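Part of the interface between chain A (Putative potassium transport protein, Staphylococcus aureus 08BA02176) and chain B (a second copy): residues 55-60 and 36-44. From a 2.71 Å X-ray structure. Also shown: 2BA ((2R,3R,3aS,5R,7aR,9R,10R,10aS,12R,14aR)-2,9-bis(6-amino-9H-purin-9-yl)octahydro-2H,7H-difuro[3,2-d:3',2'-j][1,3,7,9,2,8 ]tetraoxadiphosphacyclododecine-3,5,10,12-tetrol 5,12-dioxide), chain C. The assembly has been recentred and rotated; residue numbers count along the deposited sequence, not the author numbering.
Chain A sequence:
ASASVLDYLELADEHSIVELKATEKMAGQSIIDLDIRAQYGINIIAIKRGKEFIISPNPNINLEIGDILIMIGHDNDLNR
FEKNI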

# COMPACT_ATOMS: atom_id res chain seq x y z
N ILE A 55 0.83 0.73 10.08
CA ILE A 55 0.32 1.17 8.79
C ILE A 55 1.26 2.18 8.14
O ILE A 55 1.98 2.90 8.83
N SER A 56 1.23 2.21 6.81
CA SER A 56 2.10 3.06 6.00
C SER A 56 3.48 3.16 6.63
O SER A 56 3.90 4.25 7.04
N PRO A 57 4.19 2.03 6.71
CA PRO A 57 5.43 1.90 7.47
C PRO A 57 6.46 2.93 7.04
O PRO A 57 6.54 3.27 5.86
N ASN A 58 7.21 3.46 7.99
CA ASN A 58 8.33 4.33 7.68
C ASN A 58 9.38 3.49 6.98
O ASN A 58 9.87 2.52 7.56
N PRO A 59 9.73 3.86 5.74
CA PRO A 59 10.64 3.05 4.93
C PRO A 59 12.08 3.03 5.45
O PRO A 59 12.88 2.25 4.94
N ASN A 60 12.39 3.85 6.45
CA ASN A 60 13.77 3.96 6.93
C ASN A 60 14.05 3.17 8.20
O ASN A 60 15.20 3.11 8.64
N ILE B 36 3.63 11.69 -1.61
CA ILE B 36 2.60 11.64 -0.58
C ILE B 36 3.03 11.07 0.78
O ILE B 36 2.83 11.73 1.80
N ARG B 37 3.63 9.89 0.82
CA ARG B 37 3.96 9.31 2.12
C ARG B 37 5.03 10.12 2.85
O ARG B 37 5.01 10.22 4.07
N ALA B 38 5.98 10.68 2.10
CA ALA B 38 7.03 11.47 2.71
C ALA B 38 6.49 12.79 3.23
O ALA B 38 7.08 13.40 4.11
N GLN B 39 5.35 13.21 2.69
CA GLN B 39 4.77 14.51 3.00
C GLN B 39 3.60 14.42 3.99
O GLN B 39 3.32 15.38 4.72
N TYR B 40 2.92 13.28 4.01
CA TYR B 40 1.70 13.13 4.80
C TYR B 40 1.67 11.88 5.68
O TYR B 40 0.93 11.84 6.66
N GLY B 41 2.48 10.88 5.35
CA GLY B 41 2.52 9.64 6.11
C GLY B 41 1.41 8.70 5.67
O GLY B 41 1.12 7.71 6.35
N ILE B 42 0.81 9.01 4.53
CA ILE B 42 -0.30 8.24 3.96
C ILE B 42 0.17 7.20 2.95
O ILE B 42 1.11 7.45 2.19
N ASN B 43 -0.48 6.04 2.93
CA ASN B 43 -0.22 5.03 1.92
C ASN B 43 -1.37 4.92 0.92
O ASN B 43 -2.53 4.79 1.31
N ILE B 44 -1.05 4.99 -0.37
CA ILE B 44 -2.06 4.83 -1.40
C ILE B 44 -2.12 3.40 -1.86
O ILE B 44 -1.18 2.88 -2.45

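This is a small, mixed contact, 263 Å² counted over both sides, in which Ser A56 and the ligand-bound Arg B37 together account for most of the buried surface. Ser A56 directs its CA-to-CB bond toward chain B, and Ser A56 CA lies 5.1 Å from Asn B43 CA, the nearest such pair in the backbone register. With chi1 in the t well (-168°), Ser A56 OG donates a hydrogen bond to Gly B41 O at 3.1 Å, a carbonyl in the turn that follows the helix. Gly B41 itself has a positive phi of 83°; at these backbone angles a CB would jam against the carbonyl oxygen of the preceding residue, so the local conformation alone calls for glycine. The same Ser A56 OG packs 3.4 Å from Asn B43 CB, whose side chain (chi1 t) also sets out toward chain A, and 3.4 Å from Arg B37 CG.

Arg B37 also points in, with chi1 t, chi2 between wells at -130° and chi3 p. Along this path Pro A57 O lies 3.9 Å from Arg B37 CD, and at the guanidinium Pro A59 CD lies over one face, 3.4 Å from Arg B37 CZ.

The guanidinium edge is left to 2BA. Arg B37 NE donates to 2BA O1P1 at 2.6 Å and Arg B37 NH1 to 2BA O2P1 at 3.3 Å, so one phosphate receives both bonds. Pro A59, also directed toward chain B, brings its CB to 3.5 Å from 2BA C81, so this ring touches both arginine and ligand. By contrast, Pro A57 points away. Asn A58 (chi1 t) points sideways; its OD1 accepts from Asn A60 N and Asn A60 ND2, each at 2.9 Å, bonds that tie the loop to itself.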

# COMPACT_ATOMS: atom_id res chain seq x y z
CB ILE A 55 -1.09 1.81 8.91
CG1 ILE A 55 -1.00 3.27 9.34
CG2 ILE A 55 -1.93 1.04 9.90
CD1 ILE A 55 -2.33 3.91 9.59
CB SER A 56 1.48 4.44 5.82
OG SER A 56 2.17 5.18 4.83
CB PRO A 57 5.91 0.49 7.13
CG PRO A 57 4.72 -0.22 6.64
CD PRO A 57 3.93 0.81 5.92
CB ASN A 58 8.89 4.97 8.95
CG ASN A 58 9.93 6.04 8.66
OD1 ASN A 58 10.84 5.83 7.85
ND2 ASN A 58 9.80 7.18 9.32
CB PRO A 59 10.58 3.74 3.56
CG PRO A 59 10.23 5.14 3.87
CD PRO A 59 9.30 5.08 5.04
CB ASN A 60 14.13 5.43 7.19
CG ASN A 60 13.89 6.33 5.99
OD1 ASN A 60 14.79 6.53 5.17
ND2 ASN A 60 12.68 6.86 5.88
CB ILE B 36 1.39 10.86 -1.10
CG1 ILE B 36 0.74 11.67 -2.22
CG2 ILE B 36 0.39 10.60 0.01
CD1 ILE B 36 -0.34 10.96 -2.94
CB ARG B 37 4.42 7.85 1.99
CG ARG B 37 4.47 7.15 3.36
CD ARG B 37 5.78 6.42 3.64
NE ARG B 37 6.95 7.24 3.38
CZ ARG B 37 7.61 7.92 4.31
NH1 ARG B 37 8.68 8.63 3.97
NH2 ARG B 37 7.22 7.90 5.58
CB ALA B 38 8.16 11.72 1.71
CB GLN B 39 4.30 15.19 1.72
CG GLN B 39 4.87 16.59 1.49
CD GLN B 39 6.36 16.58 1.22
OE1 GLN B 39 6.84 15.86 0.34
NE2 GLN B 39 7.10 17.37 1.99
CB TYR B 40 0.48 13.14 3.88
CG TYR B 40 0.31 14.45 3.15
CD1 TYR B 40 -0.42 15.47 3.72
CD2 TYR B 40 0.91 14.66 1.91
CE1 TYR B 40 -0.57 16.68 3.07
CE2 TYR B 40 0.76 15.87 1.26
CZ TYR B 40 0.02 16.88 1.85
OH TYR B 40 -0.14 18.08 1.21
CB ILE B 42 -1.30 9.18 3.24
CG1 ILE B 42 -1.86 10.21 4.21
CG2 ILE B 42 -2.45 8.40 2.64
CD1 ILE B 42 -2.88 11.11 3.55
CB ASN B 43 0.04 3.68 2.57
CG ASN B 43 0.30 2.58 1.56
OD1 ASN B 43 0.85 2.83 0.49
ND2 ASN B 43 -0.05 1.36 1.91
CB ILE B 44 -1.83 5.76 -2.59
CG1 ILE B 44 -2.05 7.21 -2.15
CG2 ILE B 44 -2.80 5.45 -3.72
CD1 ILE B 44 -2.17 8.16 -3.30
P 2BA C . 9.07 4.81 -4.76
O1P 2BA C . 8.12 3.70 -5.03
O2P 2BA C . 9.67 5.20 -6.07
O5' 2BA C . 8.25 6.06 -4.19
C5' 2BA C . 8.96 7.27 -3.85
C4' 2BA C . 8.05 8.18 -3.13
O4' 2BA C . 6.74 8.34 -3.82
C3' 2BA C . 7.74 7.62 -1.81
O3' 2BA C . 8.71 8.10 -0.84
C2' 2BA C . 6.43 8.13 -1.47
O2' 2BA C . 6.53 9.43 -0.83
C1' 2BA C . 5.71 8.25 -2.76
N9 2BA C . 4.95 7.10 -2.99
C8 2BA C . 5.33 6.34 -3.83
N7 2BA C . 4.47 5.29 -3.92
C5 2BA C . 3.48 5.68 -2.86
C6 2BA C . 2.31 5.22 -2.28
N6 2BA C . 1.78 4.01 -2.73
N1 2BA C . 1.67 5.88 -1.30
C2 2BA C . 2.14 7.02 -0.85
N3 2BA C . 3.25 7.54 -1.34
C4 2BA C . 3.95 6.94 -2.32
P1 2BA C . 9.17 7.04 0.29
O1P1 2BA C . 7.95 6.71 1.06
O2P1 2BA C . 10.14 7.72 1.19
O5'1 2BA C . 9.78 5.64 -0.21
C5'1 2BA C . 10.92 5.60 -1.06
C4'1 2BA C . 11.04 4.22 -1.57
O4'1 2BA C . 10.95 3.24 -0.45
C3'1 2BA C . 9.91 3.90 -2.46
O3'1 2BA C . 10.23 4.20 -3.84
C2'1 2BA C . 9.68 2.47 -2.31
O2'1 2BA C . 10.56 1.76 -3.23
C1'1 2BA C . 10.05 2.15 -0.92
N91 2BA C . 8.90 2.09 -0.11
C81 2BA C . 8.73 2.95 0.74
N71 2BA C . 7.57 2.75 1.44
C51 2BA C . 7.13 1.49 0.73
C61 2BA C . 6.06 0.59 0.79
N61 2BA C . 5.02 0.79 1.75
N11 2BA C . 5.97 -0.45 -0.00
C21 2BA C . 6.90 -0.70 -0.91
N31 2BA C . 7.97 0.09 -1.07
C41 2BA C . 8.14 1.18 -0.28